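Local coordinates for protein exosome complex component Rrp42 (Pyrococcus abyssi, PDB 2PO1) that probably serves as a non-catalytic subunit of the RNA-degrading archaeal exosome, helping to structure the active site of its partner Rrp41, at residues G25-D30 / I207-P212; G32-R37 / V254-K259; F201-N206 / L247-Y252. One frame throughout, in Å; residues are numbered along the deposited sequence.

Contact 1 (G25-D30 / I207-P212)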
loop_
_atom_site.group_PDB
_atom_site.type_symbol
_atom_site.label_atom_id
_atom_site.label_comp_id
_atom_site.label_asym_id
_atom_site.label_seq_id
_atom_site.Cartn_x
_atom_site.Cartn_y
_atom_site.Cartn_z
ATOM N N GLY C 25 47.542 -9.597 -4.641
ATOM C CA GLY C 25 47.566 -8.598 -3.600
ATOM C C GLY C 25 47.039 -7.314 -4.149
ATOM O O GLY C 25 47.281 -6.250 -3.566
ATOM N N LYS C 26 46.282 -7.410 -5.254
ATOM C CA LYS C 26 45.882 -6.222 -5.974
ATOM C C LYS C 26 44.395 -6.112 -6.106
ATOM O O LYS C 26 43.692 -7.114 -6.078
ATOM C CB LYS C 26 46.530 -6.179 -7.349
ATOM C CG LYS C 26 48.021 -6.020 -7.279
ATOM C CD LYS C 26 48.631 -6.091 -8.667
ATOM C CE LYS C 26 49.744 -5.050 -8.756
ATOM N NZ LYS C 26 50.451 -5.254 -10.083
ATOM N N ARG C 27 43.931 -4.880 -6.224
ATOM C CA ARG C 27 42.515 -4.600 -6.444
ATOM C C ARG C 27 42.405 -3.870 -7.763
ATOM O O ARG C 27 43.401 -3.361 -8.262
ATOM C CB ARG C 27 41.922 -3.783 -5.285
ATOM C CG ARG C 27 41.933 -4.543 -3.989
ATOM C CD ARG C 27 41.573 -3.617 -2.844
ATOM N NE ARG C 27 40.149 -3.421 -2.737
ATOM C CZ ARG C 27 39.564 -2.728 -1.754
ATOM N NH1 ARG C 27 38.255 -2.639 -1.714
ATOM N NH2 ARG C 27 40.299 -2.147 -0.818
ATOM N N ILE C 28 41.219 -3.859 -8.355
ATOM C CA ILE C 28 41.115 -3.346 -9.702
ATOM C C ILE C 28 41.542 -1.896 -9.812
ATOM O O ILE C 28 41.936 -1.488 -10.869
ATOM C CB ILE C 28 39.712 -3.513 -10.337
ATOM C CG1 ILE C 28 38.622 -3.241 -9.337
ATOM C CG2 ILE C 28 39.586 -4.884 -10.982
ATOM C CD1 ILE C 28 37.239 -2.883 -9.980
ATOM N N ASP C 29 41.430 -1.123 -8.736
ATOM C CA ASP C 29 41.755 0.295 -8.774
ATOM C C ASP C 29 43.054 0.589 -8.058
ATOM O O ASP C 29 43.321 1.726 -7.702
ATOM C CB ASP C 29 40.643 1.110 -8.118
ATOM C CG ASP C 29 40.415 0.708 -6.675
ATOM O OD1 ASP C 29 39.605 1.362 -5.989
ATOM O OD2 ASP C 29 41.067 -0.267 -6.217
ATOM N N ASP C 30 43.839 -0.450 -7.806
ATOM C CA ASP C 30 45.160 -0.288 -7.250
ATOM C C ASP C 30 45.175 0.080 -5.774
ATOM O O ASP C 30 46.227 0.390 -5.211
ATOM C CB ASP C 30 45.971 0.734 -8.064
ATOM C CG ASP C 30 46.229 0.270 -9.493
ATOM O OD1 ASP C 30 45.889 1.016 -10.445
ATOM O OD2 ASP C 30 46.734 -0.857 -9.665
ATOM N N ILE C 207 39.845 -13.626 1.076
ATOM C CA ILE C 207 40.429 -12.327 1.285
ATOM C C ILE C 207 39.337 -11.314 1.618
ATOM O O ILE C 207 38.322 -11.215 0.903
ATOM C CB ILE C 207 41.160 -11.886 0.003
ATOM C CG1 ILE C 207 42.475 -12.632 -0.144
ATOM C CG2 ILE C 207 41.458 -10.431 0.069
ATOM C CD1 ILE C 207 42.962 -12.679 -1.568
ATOM N N LEU C 208 39.545 -10.547 2.693
ATOM C CA LEU C 208 38.695 -9.398 2.986
ATOM C C LEU C 208 39.338 -8.124 2.535
ATOM O O LEU C 208 40.518 -7.889 2.745
ATOM C CB LEU C 208 38.348 -9.249 4.467
ATOM C CG LEU C 208 37.879 -10.398 5.362
ATOM C CD1 LEU C 208 37.025 -9.895 6.452
ATOM C CD2 LEU C 208 37.173 -11.537 4.655
ATOM N N VAL C 209 38.511 -7.257 1.988
ATOM C CA VAL C 209 38.982 -6.053 1.347
ATOM C C VAL C 209 38.013 -4.980 1.868
ATOM O O VAL C 209 36.766 -5.138 1.795
ATOM C CB VAL C 209 38.883 -6.375 -0.140
ATOM C CG1 VAL C 209 37.602 -5.833 -0.875
ATOM C CG2 VAL C 209 40.175 -6.406 -0.879
ATOM N N VAL C 210 38.551 -3.918 2.436
ATOM C CA VAL C 210 37.696 -2.902 3.005
ATOM C C VAL C 210 37.189 -1.974 1.898
ATOM O O VAL C 210 37.835 -1.799 0.841
ATOM C CB VAL C 210 38.414 -2.092 4.091
ATOM C CG1 VAL C 210 39.389 -1.198 3.462
ATOM C CG2 VAL C 210 37.402 -1.210 4.833
ATOM N N ASP C 211 36.013 -1.405 2.148
ATOM C CA ASP C 211 35.377 -0.459 1.238
ATOM C C ASP C 211 35.300 -1.014 -0.179
ATOM O O ASP C 211 35.935 -0.469 -1.075
ATOM C CB ASP C 211 36.118 0.862 1.241
ATOM C CG ASP C 211 35.473 1.902 0.360
ATOM O OD1 ASP C 211 36.242 2.713 -0.190
ATOM O OD2 ASP C 211 34.225 1.922 0.227
ATOM N N PRO C 212 34.438 -2.038 -0.391
ATOM C CA PRO C 212 34.324 -2.737 -1.663
ATOM C C PRO C 212 33.613 -1.796 -2.611
ATOM O O PRO C 212 32.672 -1.156 -2.199
ATOM C CB PRO C 212 33.409 -3.951 -1.321
ATOM C CG PRO C 212 32.601 -3.529 -0.174
ATOM C CD PRO C 212 33.478 -2.554 0.611
#

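Contact 2 (G32-R37 / V254-K259)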
loop_
_atom_site.group_PDB
_atom_site.type_symbol
_atom_site.label_atom_id
_atom_site.label_comp_id
_atom_site.label_asym_id
_atom_site.label_seq_id
_atom_site.Cartn_x
_atom_site.Cartn_y
_atom_site.Cartn_z
ATOM N N GLY C 32 44.977 -0.780 -1.740
ATOM C CA GLY C 32 45.411 -1.866 -0.859
ATOM C C GLY C 32 44.157 -2.539 -0.332
ATOM O O GLY C 32 43.056 -2.009 -0.505
ATOM N N PHE C 33 44.310 -3.696 0.316
ATOM C CA PHE C 33 43.142 -4.421 0.868
ATOM C C PHE C 33 42.462 -3.617 1.952
ATOM O O PHE C 33 41.243 -3.784 2.220
ATOM C CB PHE C 33 43.567 -5.796 1.420
ATOM C CG PHE C 33 44.008 -6.795 0.341
ATOM C CD1 PHE C 33 44.548 -8.016 0.711
ATOM C CD2 PHE C 33 43.856 -6.502 -1.027
ATOM C CE1 PHE C 33 44.927 -8.931 -0.255
ATOM C CE2 PHE C 33 44.260 -7.402 -1.988
ATOM C CZ PHE C 33 44.777 -8.627 -1.604
ATOM N N GLU C 34 43.234 -2.734 2.577
ATOM C CA GLU C 34 42.708 -1.951 3.716
ATOM C C GLU C 34 42.459 -0.483 3.388
ATOM O O GLU C 34 42.161 0.316 4.276
ATOM C CB GLU C 34 43.550 -2.140 5.005
ATOM C CG GLU C 34 43.426 -3.558 5.617
ATOM C CD GLU C 34 44.318 -3.761 6.816
ATOM O OE1 GLU C 34 44.957 -2.763 7.250
ATOM O OE2 GLU C 34 44.371 -4.926 7.317
ATOM N N ASP C 35 42.509 -0.135 2.109
ATOM C CA ASP C 35 42.309 1.250 1.743
ATOM C C ASP C 35 40.876 1.556 1.350
ATOM O O ASP C 35 40.250 0.786 0.631
ATOM C CB ASP C 35 43.220 1.593 0.595
ATOM C CG ASP C 35 44.652 1.489 0.980
ATOM O OD1 ASP C 35 44.937 1.526 2.186
ATOM O OD2 ASP C 35 45.475 1.347 0.100
ATOM N N TYR C 36 40.396 2.704 1.819
ATOM C CA TYR C 36 39.177 3.311 1.287
ATOM C C TYR C 36 39.513 3.993 0.011
ATOM O O TYR C 36 40.640 4.437 -0.154
ATOM C CB TYR C 36 38.646 4.353 2.280
ATOM C CG TYR C 36 37.715 3.691 3.220
ATOM C CD1 TYR C 36 38.196 2.865 4.216
ATOM C CD2 TYR C 36 36.340 3.837 3.077
ATOM C CE1 TYR C 36 37.339 2.212 5.071
ATOM C CE2 TYR C 36 35.495 3.204 3.929
ATOM C CZ TYR C 36 35.985 2.385 4.902
ATOM O OH TYR C 36 35.139 1.700 5.742
ATOM N N ARG C 37 38.500 4.143 -0.843
ATOM C CA ARG C 37 38.611 4.952 -2.044
ATOM C C ARG C 37 38.685 6.353 -1.522
ATOM O O ARG C 37 38.409 6.550 -0.348
ATOM C CB ARG C 37 37.345 4.788 -2.882
ATOM C CG ARG C 37 37.225 3.467 -3.552
ATOM C CD ARG C 37 35.792 3.247 -4.050
ATOM N NE ARG C 37 34.893 3.037 -2.941
ATOM C CZ ARG C 37 33.578 2.832 -3.087
ATOM N NH1 ARG C 37 33.030 2.894 -4.298
ATOM N NH2 ARG C 37 32.806 2.587 -2.020
ATOM N N VAL C 254 37.189 -6.625 13.015
ATOM C CA VAL C 254 36.857 -5.742 14.141
ATOM C C VAL C 254 38.038 -4.823 14.351
ATOM O O VAL C 254 37.929 -3.582 14.400
ATOM C CB VAL C 254 36.619 -6.543 15.442
ATOM C CG1 VAL C 254 36.542 -5.586 16.579
ATOM C CG2 VAL C 254 35.295 -7.326 15.360
ATOM N N GLU C 255 39.193 -5.446 14.407
ATOM C CA GLU C 255 40.382 -4.709 14.677
ATOM C C GLU C 255 40.697 -3.662 13.599
ATOM O O GLU C 255 40.978 -2.507 13.891
ATOM C CB GLU C 255 41.497 -5.714 14.913
ATOM C CG GLU C 255 42.783 -5.138 14.895
ATOM C CD GLU C 255 43.713 -5.922 15.766
ATOM O OE1 GLU C 255 43.283 -6.979 16.293
ATOM O OE2 GLU C 255 44.867 -5.459 15.923
ATOM N N THR C 256 40.620 -4.070 12.345
ATOM C CA THR C 256 40.858 -3.198 11.222
ATOM C C THR C 256 39.826 -2.100 11.109
ATOM O O THR C 256 40.178 -1.015 10.740
ATOM C CB THR C 256 40.813 -4.024 9.941
ATOM O OG1 THR C 256 41.707 -5.096 10.117
ATOM C CG2 THR C 256 41.226 -3.205 8.741
ATOM N N ALA C 257 38.549 -2.409 11.385
ATOM C CA ALA C 257 37.461 -1.443 11.539
ATOM C C ALA C 257 37.820 -0.252 12.435
ATOM O O ALA C 257 37.648 0.911 12.030
ATOM C CB ALA C 257 36.251 -2.145 12.120
ATOM N N PHE C 258 38.315 -0.555 13.640
ATOM C CA PHE C 258 38.644 0.459 14.643
ATOM C C PHE C 258 39.681 1.387 14.104
ATOM O O PHE C 258 39.689 2.571 14.413
ATOM C CB PHE C 258 39.260 -0.177 15.881
ATOM C CG PHE C 258 38.254 -0.574 16.897
ATOM C CD1 PHE C 258 37.852 -1.890 17.023
ATOM C CD2 PHE C 258 37.650 0.379 17.690
ATOM C CE1 PHE C 258 36.876 -2.251 17.951
ATOM C CE2 PHE C 258 36.715 0.019 18.613
ATOM C CZ PHE C 258 36.331 -1.300 18.749
ATOM N N LYS C 259 40.577 0.822 13.304
ATOM C CA LYS C 259 41.675 1.564 12.734
ATOM C C LYS C 259 41.160 2.432 11.608
ATOM O O LYS C 259 41.453 3.600 11.514
ATOM C CB LYS C 259 42.709 0.597 12.192
ATOM C CG LYS C 259 43.935 1.283 11.645
ATOM C CD LYS C 259 44.938 0.232 11.185
ATOM C CE LYS C 259 44.332 -0.698 10.125
ATOM N NZ LYS C 259 45.313 -1.760 9.735
#

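Contact 3 (F201-N206 / L247-Y252)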
loop_
_atom_site.group_PDB
_atom_site.type_symbol
_atom_site.label_atom_id
_atom_site.label_comp_id
_atom_site.label_asym_id
_atom_site.label_seq_id
_atom_site.Cartn_x
_atom_site.Cartn_y
_atom_site.Cartn_z
ATOM N N PHE C 201 33.722 -4.680 5.094
ATOM C CA PHE C 201 34.648 -5.518 4.321
ATOM C C PHE C 201 33.858 -6.433 3.409
ATOM O O PHE C 201 32.812 -6.945 3.812
ATOM C CB PHE C 201 35.515 -6.394 5.259
ATOM C CG PHE C 201 36.265 -5.596 6.290
ATOM C CD1 PHE C 201 35.596 -5.048 7.397
ATOM C CD2 PHE C 201 37.623 -5.360 6.139
ATOM C CE1 PHE C 201 36.286 -4.262 8.327
ATOM C CE2 PHE C 201 38.315 -4.579 7.080
ATOM C CZ PHE C 201 37.642 -4.027 8.158
ATOM N N ALA C 202 34.370 -6.664 2.199
ATOM C CA ALA C 202 33.852 -7.713 1.316
ATOM C C ALA C 202 34.777 -8.891 1.478
ATOM O O ALA C 202 35.973 -8.726 1.473
ATOM C CB ALA C 202 33.869 -7.240 -0.110
ATOM N N LYS C 203 34.225 -10.077 1.681
ATOM C CA LYS C 203 35.032 -11.260 1.578
ATOM C C LYS C 203 34.929 -11.738 0.139
ATOM O O LYS C 203 33.820 -12.009 -0.373
ATOM C CB LYS C 203 34.548 -12.325 2.541
ATOM C CG LYS C 203 35.219 -13.664 2.379
ATOM C CD LYS C 203 35.058 -14.475 3.648
ATOM C CE LYS C 203 35.759 -15.816 3.501
ATOM N NZ LYS C 203 35.627 -16.544 4.794
ATOM N N ILE C 204 36.080 -11.799 -0.522
ATOM C CA ILE C 204 36.203 -12.324 -1.893
ATOM C C ILE C 204 37.199 -13.472 -1.867
ATOM O O ILE C 204 38.390 -13.266 -1.640
ATOM C CB ILE C 204 36.662 -11.224 -2.855
ATOM C CG1 ILE C 204 35.764 -9.991 -2.686
ATOM C CG2 ILE C 204 36.721 -11.751 -4.291
ATOM C CD1 ILE C 204 36.160 -8.762 -3.540
ATOM N N GLY C 205 36.697 -14.687 -2.064
ATOM C CA GLY C 205 37.481 -15.875 -1.784
ATOM C C GLY C 205 37.915 -15.858 -0.325
ATOM O O GLY C 205 37.086 -15.737 0.579
ATOM N N ASN C 206 39.215 -15.955 -0.084
ATOM C CA ASN C 206 39.712 -16.003 1.282
ATOM C C ASN C 206 40.280 -14.677 1.733
ATOM O O ASN C 206 41.068 -14.607 2.663
ATOM C CB ASN C 206 40.714 -17.139 1.446
ATOM C CG ASN C 206 40.022 -18.480 1.570
ATOM O OD1 ASN C 206 38.823 -18.553 1.884
ATOM N ND2 ASN C 206 40.763 -19.552 1.313
ATOM N N LEU C 247 35.958 -17.061 12.232
ATOM C CA LEU C 247 36.053 -16.283 13.469
ATOM C C LEU C 247 37.294 -15.337 13.432
ATOM O O LEU C 247 37.241 -14.187 13.884
ATOM C CB LEU C 247 36.167 -17.240 14.673
ATOM C CG LEU C 247 36.116 -16.759 16.140
ATOM C CD1 LEU C 247 37.444 -16.748 16.765
ATOM C CD2 LEU C 247 35.421 -15.412 16.302
ATOM N N GLU C 248 38.393 -15.830 12.880
ATOM C CA GLU C 248 39.610 -15.039 12.772
ATOM C C GLU C 248 39.452 -13.944 11.748
ATOM O O GLU C 248 40.140 -12.961 11.833
ATOM C CB GLU C 248 40.791 -15.916 12.416
ATOM C CG GLU C 248 40.348 -17.167 11.713
ATOM C CD GLU C 248 39.896 -18.246 12.695
ATOM O OE1 GLU C 248 40.594 -18.467 13.748
ATOM O OE2 GLU C 248 38.848 -18.871 12.399
ATOM N N GLU C 249 38.548 -14.101 10.783
ATOM C CA GLU C 249 38.258 -13.004 9.824
ATOM C C GLU C 249 37.475 -11.903 10.466
ATOM O O GLU C 249 37.745 -10.731 10.250
ATOM C CB GLU C 249 37.529 -13.520 8.578
ATOM C CG GLU C 249 38.442 -14.429 7.674
ATOM C CD GLU C 249 37.661 -15.190 6.607
ATOM O OE1 GLU C 249 36.428 -15.348 6.752
ATOM O OE2 GLU C 249 38.276 -15.650 5.614
ATOM N N VAL C 250 36.482 -12.276 11.255
ATOM C CA VAL C 250 35.759 -11.313 12.099
ATOM C C VAL C 250 36.660 -10.508 13.033
ATOM O O VAL C 250 36.620 -9.277 13.054
ATOM C CB VAL C 250 34.690 -12.045 12.905
ATOM C CG1 VAL C 250 34.027 -11.118 13.961
ATOM C CG2 VAL C 250 33.702 -12.628 11.931
ATOM N N MET C 251 37.459 -11.221 13.815
ATOM C CA MET C 251 38.432 -10.594 14.684
ATOM C C MET C 251 39.302 -9.580 13.914
ATOM O O MET C 251 39.461 -8.448 14.324
ATOM C CB MET C 251 39.312 -11.673 15.300
ATOM C CG MET C 251 38.564 -12.670 16.181
ATOM S SD MET C 251 39.553 -14.095 16.814
ATOM C CE MET C 251 41.037 -13.325 17.488
ATOM N N TYR C 252 39.847 -10.007 12.784
ATOM C CA TYR C 252 40.555 -9.121 11.869
ATOM C C TYR C 252 39.705 -7.925 11.466
ATOM O O TYR C 252 40.181 -6.792 11.457
ATOM C CB TYR C 252 40.965 -9.905 10.587
ATOM C CG TYR C 252 41.392 -8.980 9.472
ATOM C CD1 TYR C 252 40.477 -8.586 8.494
ATOM C CD2 TYR C 252 42.688 -8.436 9.440
ATOM C CE1 TYR C 252 40.819 -7.735 7.526
ATOM C CE2 TYR C 252 43.060 -7.587 8.435
ATOM C CZ TYR C 252 42.101 -7.222 7.491
ATOM O OH TYR C 252 42.382 -6.362 6.471
HETATM O O HOH W 1 40.813 -14.790 5.223
HETATM O O HOH W 2 38.216 -18.266 4.656
#

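Contact 1 (G25-D30 / I207-P212)
Arg27 reaches from the loop behind helix 13-23 to the end of strand 207-210 and closes its guanidinium on one carbonyl, that of Val210. Both terminal nitrogens take part: NH1 lies 2.7 Å from Val210 O, tilted out of the carbonyl plane, while NH2 meets Val210 O in that plane at 3.0 Å. Neither bond is straight, with N-H...O angles of 143° and 131°, as expected when a fork of two donors shares a single acceptor. NH1 also makes a weak bond to Asp211 O at 3.2 Å, and Pro212 CA lies at the same guanidinium edge. Val209 comes from the opposite direction, its CG2 lying over one face, offset toward the rim, 3.5 Å from Arg27 NE, and its CG1 3.4 Å from Arg27 NH1. The arginine chain bends at chi3 (81°), which turns the guanidinium toward the strand end.

Farther out, Glu216 of helix 214-219 forms a salt bridge with NH1 and the Gly32 carbonyl accepts from NH2, while Asp211 is paired with Arg37 and Arg31. Behind the arginine, a type I turn from Arg27 to Asp30 is closed by Asp30 N to Arg27 O at 3.0 Å. A buried cation thus satisfies backbone carbonyls where strand 207-210, outermost within this chain in the four-stranded antiparallel sheet of the RNase PH fold, runs out; its charge is probably offset in part by Glu216, with Arg31 close by.

Contact 2 (G32-R37 / V254-K259)
Glu34 lays the end of its side chain across the methyl of Thr256, with CD 3.7 Å and CG 3.8 Å from Thr256 CG2, the two side chains crossing at about a right angle. Beyond this methyl contact the carboxylate forms a salt bridge: Lys259 NZ stands 2.7 Å from Glu34 OE1, on its syn side but 33° out of the carboxylate plane. The lysine, one helical turn on from Thr256, gets there by a bend at chi3 (58°) in an otherwise extended chain. Glu34 OE2 has its own partner, the hydroxyl of Tyr252, so the two carboxylate oxygens are held by different residues of one helix. Thr256 OG1 is occupied by the carbonyl of Tyr252, and its methyl faces the glutamate.

Glu34 projects from a type I turn spanning Gly32 to Asp35, whose ends are tied by Gly32 N to Asp35 OD2 at 2.9 Å. The turn belongs to the loop between helix 13-23 and strand 39-43. Phe33 packs on strand 207-210; on the helix side Thr256 also touches Phe201 of strand 197-204 and Ala257 rests against Val199 and Ile226, so helix 247-275 lies on the four-stranded sheet with the loop beside it.

Contact 3 (F201-N206 / L247-Y252)
Lys203 is extended throughout, its CG trans to the main-chain nitrogen (chi1 172°), and stretches from strand 197-204 to the first turn of helix 247-275. Glu249 comes to meet it with CG beside its own backbone N (chi1 -69°) and an extended chain beyond, and the two side chains cross at about a right angle. Lys203 NZ and Glu249 OE1 form a salt bridge modelled at 2.4 Å, a very short separation best read with caution, and NZ is also 2.9 Å from Glu249 OE2. The ammonium has a further acceptor in the carbonyl of Ala244, and OE1 also receives the backbone N-H of Lys246, just ahead of the helix.

The pairing joins a helix to the sheet beneath it in the second half of an RNase PH fold, where helix 247-275 lies over the antiparallel strands 207-210, 197-204, 222-228 and 234-240. Two waters carry the contact on to the turn after the strand: one donates to Asn206 O at 2.6 Å and to Glu249 OE2 at 2.7 Å, the other to Asn206 OD1 and the same OE2.

Nearer the start of the segment, Phe201 CE2 approaches Tyr252 CE1 to 4.1 Å. Their ring planes meet at 68°, with centroids 6.0 Å apart, in an oblique pairing. Phe201 also packs on Ala253, while the Tyr252 hydroxyl is hydrogen-bonded to Glu34.

Along the chain the segments run 25-30, 32-37, 201-206, 207-212, 247-252 and 254-259, so contact 1 crosses both others while contact 3 is nested inside the loop closed by contact 2. Their centres lie 10 to 12 Å apart on one side of the chain's centre. Contacts 1 and 3 share a sheet through the adjacent strands 207-210 and 197-204, joined by Val209 O and Ala202 N; contacts 2 and 3 share helix 247-275. Val210 N and Phe33 O, probably hydrogen-bonded, join contacts 1 and 2. The loop before strand 39-43 therefore packs against both the outermost strand of the C-terminal sheet and the helix over it in this RNase PH-family subunit.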